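Local coordinates for CRISPR-associated protein, Cse2 family (PDB 4H79), which probably binds nucleic acid as the small CasB (Cse2) subunit of the type I-E CRISPR Cascade surveillance complex, at residues P130-V138 against R150-L158; T42-A50 against L92-Q100. All coordinates share one frame; numbering follows the deposited sequence.

Contact 1. Residues P130-V138 against R150-L158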
# COMPACT_ATOMS: atom_id res chain seq x y z
N PRO A 130 13.76 -17.84 1.91
CA PRO A 130 13.95 -16.92 0.77
C PRO A 130 12.89 -15.80 0.77
O PRO A 130 13.23 -14.64 0.55
CB PRO A 130 13.80 -17.85 -0.46
CG PRO A 130 14.22 -19.22 0.06
CD PRO A 130 13.72 -19.27 1.49
N LEU A 131 11.62 -16.12 1.03
CA LEU A 131 10.60 -15.08 1.09
C LEU A 131 10.85 -14.12 2.30
O LEU A 131 10.72 -12.90 2.19
CB LEU A 131 9.22 -15.70 1.18
CG LEU A 131 8.03 -14.73 1.28
CD1 LEU A 131 8.00 -13.65 0.19
CD2 LEU A 131 6.71 -15.57 1.29
N ARG A 132 11.25 -14.68 3.44
CA ARG A 132 11.46 -13.85 4.62
C ARG A 132 12.64 -12.92 4.34
O ARG A 132 12.60 -11.72 4.70
CB ARG A 132 11.71 -14.68 5.88
CG ARG A 132 11.77 -13.79 7.18
CD ARG A 132 13.21 -13.45 7.68
NE ARG A 132 13.85 -14.69 8.17
CZ ARG A 132 13.68 -15.16 9.41
NH1 ARG A 132 12.95 -14.46 10.32
NH2 ARG A 132 14.22 -16.32 9.74
N LYS A 133 13.67 -13.44 3.66
CA LYS A 133 14.84 -12.63 3.30
C LYS A 133 14.41 -11.46 2.42
O LYS A 133 14.84 -10.30 2.66
CB LYS A 133 15.90 -13.47 2.57
CG LYS A 133 17.12 -12.69 2.12
CD LYS A 133 18.21 -13.63 1.56
CE LYS A 133 19.45 -12.87 1.10
NZ LYS A 133 20.51 -12.79 2.16
N ARG A 134 13.58 -11.74 1.41
CA ARG A 134 13.06 -10.69 0.50
C ARG A 134 12.21 -9.67 1.24
O ARG A 134 12.28 -8.48 0.94
CB ARG A 134 12.29 -11.29 -0.70
CG ARG A 134 13.26 -11.95 -1.68
CD ARG A 134 12.58 -12.87 -2.69
NE ARG A 134 12.09 -12.14 -3.84
CZ ARG A 134 10.83 -11.74 -4.02
NH1 ARG A 134 9.90 -12.01 -3.10
NH2 ARG A 134 10.51 -11.07 -5.13
N PHE A 135 11.39 -10.14 2.18
CA PHE A 135 10.54 -9.25 2.96
C PHE A 135 11.39 -8.28 3.79
O PHE A 135 11.13 -7.06 3.84
CB PHE A 135 9.60 -10.05 3.85
CG PHE A 135 8.66 -9.19 4.65
CD1 PHE A 135 7.99 -8.11 4.06
CD2 PHE A 135 8.48 -9.43 6.00
CE1 PHE A 135 7.12 -7.31 4.81
CE2 PHE A 135 7.61 -8.66 6.73
CZ PHE A 135 6.93 -7.61 6.13
N VAL A 136 12.43 -8.82 4.41
CA VAL A 136 13.36 -8.03 5.21
C VAL A 136 14.00 -6.95 4.34
O VAL A 136 14.14 -5.79 4.77
CB VAL A 136 14.41 -8.91 5.97
CG1 VAL A 136 15.59 -8.06 6.49
CG2 VAL A 136 13.72 -9.68 7.13
N GLN A 137 14.31 -7.32 3.10
CA GLN A 137 14.98 -6.40 2.18
C GLN A 137 14.08 -5.24 1.74
O GLN A 137 14.60 -4.14 1.41
CB GLN A 137 15.60 -7.15 0.99
CG GLN A 137 16.98 -7.77 1.33
CD GLN A 137 17.94 -6.80 2.11
OE1 GLN A 137 18.61 -5.93 1.52
NE2 GLN A 137 18.04 -6.98 3.45
N VAL A 138 12.76 -5.44 1.77
CA VAL A 138 11.83 -4.38 1.39
C VAL A 138 12.10 -3.10 2.23
O VAL A 138 12.18 -1.98 1.68
CB VAL A 138 10.36 -4.77 1.57
CG1 VAL A 138 9.44 -3.56 1.21
CG2 VAL A 138 9.94 -6.03 0.72
N ARG A 150 9.90 -3.21 -4.74
CA ARG A 150 9.99 -4.35 -3.78
C ARG A 150 8.61 -4.65 -3.24
O ARG A 150 8.25 -5.82 -3.10
CB ARG A 150 11.03 -4.14 -2.68
CG ARG A 150 12.45 -4.21 -3.27
CD ARG A 150 13.43 -3.63 -2.27
NE ARG A 150 14.77 -3.54 -2.86
CZ ARG A 150 15.87 -3.35 -2.17
NH1 ARG A 150 15.81 -3.24 -0.83
NH2 ARG A 150 17.04 -3.25 -2.80
N LEU A 151 7.84 -3.62 -2.91
CA LEU A 151 6.47 -3.88 -2.42
C LEU A 151 5.60 -4.56 -3.50
O LEU A 151 4.73 -5.36 -3.23
CB LEU A 151 5.80 -2.57 -1.99
CG LEU A 151 6.28 -2.11 -0.57
CD1 LEU A 151 5.89 -0.65 -0.28
CD2 LEU A 151 5.87 -3.10 0.55
N ARG A 152 5.77 -4.14 -4.74
CA ARG A 152 4.97 -4.73 -5.84
C ARG A 152 5.15 -6.28 -5.89
O ARG A 152 4.19 -7.05 -6.10
CB ARG A 152 5.37 -4.04 -7.17
CG ARG A 152 4.66 -4.60 -8.36
CD ARG A 152 5.17 -4.06 -9.73
NE ARG A 152 4.12 -4.39 -10.73
CZ ARG A 152 3.70 -5.62 -11.08
NH1 ARG A 152 2.71 -5.77 -11.99
NH2 ARG A 152 4.26 -6.70 -10.55
N GLU A 153 6.38 -6.73 -5.71
CA GLU A 153 6.66 -8.20 -5.74
C GLU A 153 5.88 -8.90 -4.62
O GLU A 153 5.35 -9.98 -4.81
CB GLU A 153 8.17 -8.51 -5.59
CG GLU A 153 9.03 -7.92 -6.72
CD GLU A 153 10.55 -8.06 -6.47
OE1 GLU A 153 10.97 -8.56 -5.38
OE2 GLU A 153 11.36 -7.67 -7.37
N ILE A 154 5.83 -8.27 -3.45
CA ILE A 154 5.14 -8.84 -2.28
C ILE A 154 3.63 -8.83 -2.53
O ILE A 154 2.94 -9.82 -2.29
CB ILE A 154 5.42 -8.03 -1.00
CG1 ILE A 154 6.95 -8.11 -0.58
CG2 ILE A 154 4.50 -8.50 0.10
CD1 ILE A 154 7.38 -9.53 -0.21
N VAL A 155 3.09 -7.73 -3.02
CA VAL A 155 1.63 -7.62 -3.23
C VAL A 155 1.18 -8.62 -4.31
O VAL A 155 0.10 -9.18 -4.25
CB VAL A 155 1.28 -6.15 -3.71
CG1 VAL A 155 -0.09 -6.01 -4.30
CG2 VAL A 155 1.45 -5.16 -2.54
N THR A 156 2.02 -8.85 -5.32
CA THR A 156 1.70 -9.86 -6.33
C THR A 156 1.46 -11.23 -5.64
O THR A 156 0.54 -12.01 -6.03
CB THR A 156 2.83 -9.92 -7.37
OG1 THR A 156 2.89 -8.66 -8.05
CG2 THR A 156 2.51 -10.91 -8.42
N LEU A 157 2.33 -11.55 -4.68
CA LEU A 157 2.22 -12.84 -3.96
C LEU A 157 0.97 -12.83 -3.07
O LEU A 157 0.24 -13.80 -3.02
CB LEU A 157 3.48 -13.15 -3.13
CG LEU A 157 4.80 -13.32 -3.91
CD1 LEU A 157 5.95 -13.43 -2.90
CD2 LEU A 157 4.82 -14.56 -4.84
N LEU A 158 0.73 -11.70 -2.39
CA LEU A 158 -0.49 -11.60 -1.57
C LEU A 158 -1.76 -11.79 -2.43
O LEU A 158 -2.73 -12.43 -1.98
CB LEU A 158 -0.58 -10.25 -0.85
CG LEU A 158 0.53 -9.96 0.16
CD1 LEU A 158 0.29 -8.54 0.75
CD2 LEU A 158 0.53 -11.06 1.32
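Val138 and Leu131 lean on Ile154 from two places along helix 130-138, in a helix-helix contact of the all-helical Cse2 fold. The helices are successive in the chain and run roughly antiparallel, their directions 138° apart and their axes 9.8 Å apart at closest, a spacing that the branched aliphatic chains bridge. The two methyls of Val138 divide the work: CG1 lies 3.7 Å from Leu151 CD2, while CG2 packs against Ile154 CG1 and the CB of Arg150. Two turns earlier on the same helix, Leu131 has its CG anti to the backbone N (chi1 179°), which carries CD1 across to 3.7 Å from Leu157 CD1; the two leucine side chains lie alongside one another, pointing opposite ways. Leu114 and Val118 of helix 114-119 cover Phe135, Leu151 and Ile154, and Trp190 touches Val138, tying the pair into the core.

Two arginines span the more open side. Arg134 bends at chi3 and meets the Glu153 side chain roughly perpendicularly, with guanidinium and carboxylate planes nearly parallel; a long, flexible chain suits this reach across to the other helix, with Leu157 CD1 beside NH1. Only NH2 makes the salt bridge, 2.6 Å from Glu153 OE1. Arg150 is extended from CG to NE and brings NH1 to the backbone O of Gln137 at 2.7 Å, a weak hydrogen bond whose N-H...O angle is just 126°.

Contact 2. Residues T42-A50 against L92-Q100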
# COMPACT_ATOMS: atom_id res chain seq x y z
N THR A 42 -10.05 3.27 -14.01
CA THR A 42 -9.11 3.87 -13.09
C THR A 42 -8.05 2.89 -12.56
O THR A 42 -6.84 3.19 -12.57
CB THR A 42 -9.86 4.49 -11.87
OG1 THR A 42 -10.66 5.56 -12.38
CG2 THR A 42 -8.86 5.02 -10.81
N LEU A 43 -8.49 1.71 -12.13
CA LEU A 43 -7.54 0.69 -11.65
C LEU A 43 -6.64 0.25 -12.81
O LEU A 43 -5.40 0.13 -12.60
CB LEU A 43 -8.32 -0.54 -11.14
CG LEU A 43 -9.07 -0.24 -9.85
CD1 LEU A 43 -9.87 -1.47 -9.44
CD2 LEU A 43 -8.11 0.17 -8.70
N ALA A 44 -7.19 0.06 -14.03
CA ALA A 44 -6.34 -0.35 -15.18
C ALA A 44 -5.32 0.72 -15.51
O ALA A 44 -4.11 0.43 -15.81
CB ALA A 44 -7.21 -0.55 -16.43
N ARG A 45 -5.75 1.99 -15.50
CA ARG A 45 -4.76 3.09 -15.79
C ARG A 45 -3.66 3.20 -14.72
O ARG A 45 -2.48 3.47 -15.05
CB ARG A 45 -5.49 4.44 -15.91
CG ARG A 45 -6.32 4.51 -17.23
CD ARG A 45 -7.26 5.72 -17.28
NE ARG A 45 -6.47 6.88 -17.65
CZ ARG A 45 -6.83 8.15 -17.44
NH1 ARG A 45 -8.00 8.43 -16.85
NH2 ARG A 45 -6.02 9.14 -17.81
N LEU A 46 -4.04 3.00 -13.45
CA LEU A 46 -3.05 2.94 -12.36
C LEU A 46 -2.01 1.82 -12.59
O LEU A 46 -0.79 2.06 -12.45
CB LEU A 46 -3.71 2.71 -11.03
CG LEU A 46 -4.41 3.99 -10.46
CD1 LEU A 46 -5.38 3.60 -9.37
CD2 LEU A 46 -3.41 5.05 -10.01
N ARG A 47 -2.48 0.60 -12.95
CA ARG A 47 -1.51 -0.42 -13.31
C ARG A 47 -0.61 -0.06 -14.49
O ARG A 47 0.58 -0.35 -14.50
CB ARG A 47 -2.24 -1.76 -13.61
CG ARG A 47 -2.84 -2.36 -12.29
CD ARG A 47 -3.42 -3.80 -12.65
NE ARG A 47 -4.45 -3.78 -13.74
CZ ARG A 47 -5.77 -3.62 -13.53
NH1 ARG A 47 -6.22 -3.42 -12.29
NH2 ARG A 47 -6.62 -3.68 -14.55
N ARG A 48 -1.17 0.55 -15.53
CA ARG A 48 -0.40 0.85 -16.73
C ARG A 48 0.61 1.95 -16.39
O ARG A 48 1.70 2.04 -17.00
CB ARG A 48 -1.35 1.29 -17.87
CG ARG A 48 -0.66 1.68 -19.18
CD ARG A 48 -1.58 1.48 -20.39
NE ARG A 48 -2.77 2.34 -20.38
CZ ARG A 48 -2.77 3.62 -20.70
NH1 ARG A 48 -3.91 4.30 -20.69
NH2 ARG A 48 -1.60 4.22 -21.06
N GLY A 49 0.25 2.82 -15.43
CA GLY A 49 1.17 3.89 -14.93
C GLY A 49 2.29 3.45 -14.00
O GLY A 49 3.22 4.25 -13.73
N ALA A 50 2.26 2.19 -13.53
CA ALA A 50 3.21 1.71 -12.51
C ALA A 50 4.67 1.89 -12.94
O ALA A 50 5.04 1.55 -14.06
CB ALA A 50 2.95 0.25 -12.17
N LEU A 92 -2.04 3.53 -4.02
CA LEU A 92 -3.14 3.32 -4.99
C LEU A 92 -2.73 2.41 -6.12
O LEU A 92 -3.54 1.55 -6.55
CB LEU A 92 -3.61 4.65 -5.60
CG LEU A 92 -4.85 5.27 -4.94
CD1 LEU A 92 -6.11 4.44 -5.14
CD2 LEU A 92 -4.64 5.42 -3.50
N THR A 93 -1.48 2.58 -6.59
CA THR A 93 -0.98 1.70 -7.74
C THR A 93 -0.87 0.29 -7.25
O THR A 93 -1.27 -0.68 -7.94
CB THR A 93 0.42 2.21 -8.17
OG1 THR A 93 0.26 3.57 -8.64
CG2 THR A 93 0.99 1.35 -9.32
N LEU A 94 -0.30 0.09 -6.03
CA LEU A 94 -0.22 -1.28 -5.46
C LEU A 94 -1.63 -1.88 -5.31
O LEU A 94 -1.87 -3.06 -5.63
CB LEU A 94 0.51 -1.30 -4.08
CG LEU A 94 2.01 -0.96 -4.16
CD1 LEU A 94 2.57 -0.79 -2.77
CD2 LEU A 94 2.77 -2.10 -4.92
N TYR A 95 -2.56 -1.11 -4.76
CA TYR A 95 -3.92 -1.64 -4.62
C TYR A 95 -4.51 -2.09 -5.99
O TYR A 95 -5.21 -3.14 -6.09
CB TYR A 95 -4.87 -0.56 -3.96
CG TYR A 95 -6.31 -1.05 -4.06
CD1 TYR A 95 -6.76 -2.11 -3.23
CD2 TYR A 95 -7.21 -0.48 -5.01
CE1 TYR A 95 -8.05 -2.65 -3.38
CE2 TYR A 95 -8.52 -0.96 -5.12
CZ TYR A 95 -8.91 -2.05 -4.31
OH TYR A 95 -10.20 -2.55 -4.41
N ALA A 96 -4.30 -1.26 -7.04
CA ALA A 96 -4.79 -1.61 -8.40
C ALA A 96 -4.23 -2.94 -8.89
O ALA A 96 -4.93 -3.71 -9.55
CB ALA A 96 -4.42 -0.48 -9.38
N ILE A 97 -2.97 -3.17 -8.60
CA ILE A 97 -2.34 -4.46 -8.96
C ILE A 97 -2.94 -5.58 -8.12
O ILE A 97 -3.34 -6.64 -8.64
CB ILE A 97 -0.82 -4.39 -8.66
CG1 ILE A 97 -0.14 -3.45 -9.68
CG2 ILE A 97 -0.18 -5.80 -8.77
CD1 ILE A 97 1.22 -3.01 -9.21
N HIS A 98 -3.12 -5.31 -6.81
CA HIS A 98 -3.68 -6.32 -5.85
C HIS A 98 -5.08 -6.74 -6.17
O HIS A 98 -5.42 -7.95 -6.15
CB HIS A 98 -3.63 -5.65 -4.42
CG HIS A 98 -3.63 -6.65 -3.31
ND1 HIS A 98 -3.37 -6.32 -2.03
CD2 HIS A 98 -4.00 -8.02 -3.32
CE1 HIS A 98 -3.51 -7.45 -1.24
NE2 HIS A 98 -3.89 -8.49 -2.05
N GLN A 99 -5.95 -5.77 -6.52
CA GLN A 99 -7.39 -6.04 -6.77
C GLN A 99 -7.71 -6.70 -8.13
O GLN A 99 -8.74 -7.36 -8.29
CB GLN A 99 -8.21 -4.74 -6.62
CG GLN A 99 -9.73 -4.98 -6.55
CD GLN A 99 -10.12 -5.75 -5.26
OE1 GLN A 99 -9.93 -5.26 -4.15
NE2 GLN A 99 -10.65 -6.96 -5.41
N GLN A 100 -6.80 -6.60 -9.10
CA GLN A 100 -7.14 -6.95 -10.48
C GLN A 100 -7.62 -8.41 -10.59
O GLN A 100 -6.95 -9.35 -10.11
CB GLN A 100 -5.92 -6.74 -11.42
CG GLN A 100 -6.25 -7.14 -12.88
CD GLN A 100 -5.04 -6.99 -13.80
OE1 GLN A 100 -3.87 -7.11 -13.35
NE2 GLN A 100 -5.29 -6.80 -15.08
O HOH W 1 0.29 4.23 -11.28
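Ala96 sits where helix 42-49 and helix 92-99 come together, its CB 3.7 Å from Leu46 CB and 3.4 Å from Leu43 O. So small a side chain suits the spot, because the axes approach to 8.2 Å and Leu43 and Ala96 have their CA atoms only 4.8 Å apart. Both leucines pack on this methyl: Leu43 extends CD2 obliquely to Tyr95 CE2, and Leu46 rests CD1 against the Leu92 backbone O and CB. Ile28 and Tyr32 from helix 16-33 back Leu43, while Ile64 covers Leu46 and Leu92, so this steep crossing lies within the helical core of the Cse2 fold.

Farther out, Thr93 serves both polar and apolar neighbours. Its CG2, anti to the backbone N, packs 3.6 Å from Ala50 CB; OG1 bonds to His89 O and also accepts from a water that donates to Leu46 O, joining the two helices.

At the other edge, Arg47 lays its CG beside Ile97 CG1, then bends at chi3 (-57°). NH1 donates to Ala96 O at 3.0 Å with a fairly straight N-H...O angle of 156°; the oxygen lies close to the guanidinium plane, although the donor stands above the carbonyl plane. The extended Gln100 chain places its amide over one guanidinium face, 17° from parallel, with CD 3.3 Å from Arg47 NE. Replacing Arg47 with an alanine would probably cost Ala96 O this cross-helix donor and leave the Gln100 amide without its stacking partner. The apolar centre thus holds the helices close, while the water bridge and the Arg47 bond to Ala96 O, the directional parts, probably help fix their relative position; the Gln100 amide adds a flat stack without a hydrogen bond.

From the N terminus, helix 37-49 supplies the first half of contact 2, which closes when helix 80-99 returns to it, bringing together residues separated by a 41-residue connection that includes helices 61-64 and 67-71. Contact 1 opens later and closes a much shorter connection between helix 129-138 and helix 144-160. The two closures therefore follow in series, neither nesting nor crossing. In space they join through the second halves of both: Arg152 and Val155 pack on Leu94, Ile97 and His98, with Val155 CG1 3.6 Å from His98 CB. Helices 37-49, 80-99, 144-160 and 129-138 thus form a continuous series of neighbours, the contact centres about 18 Å apart.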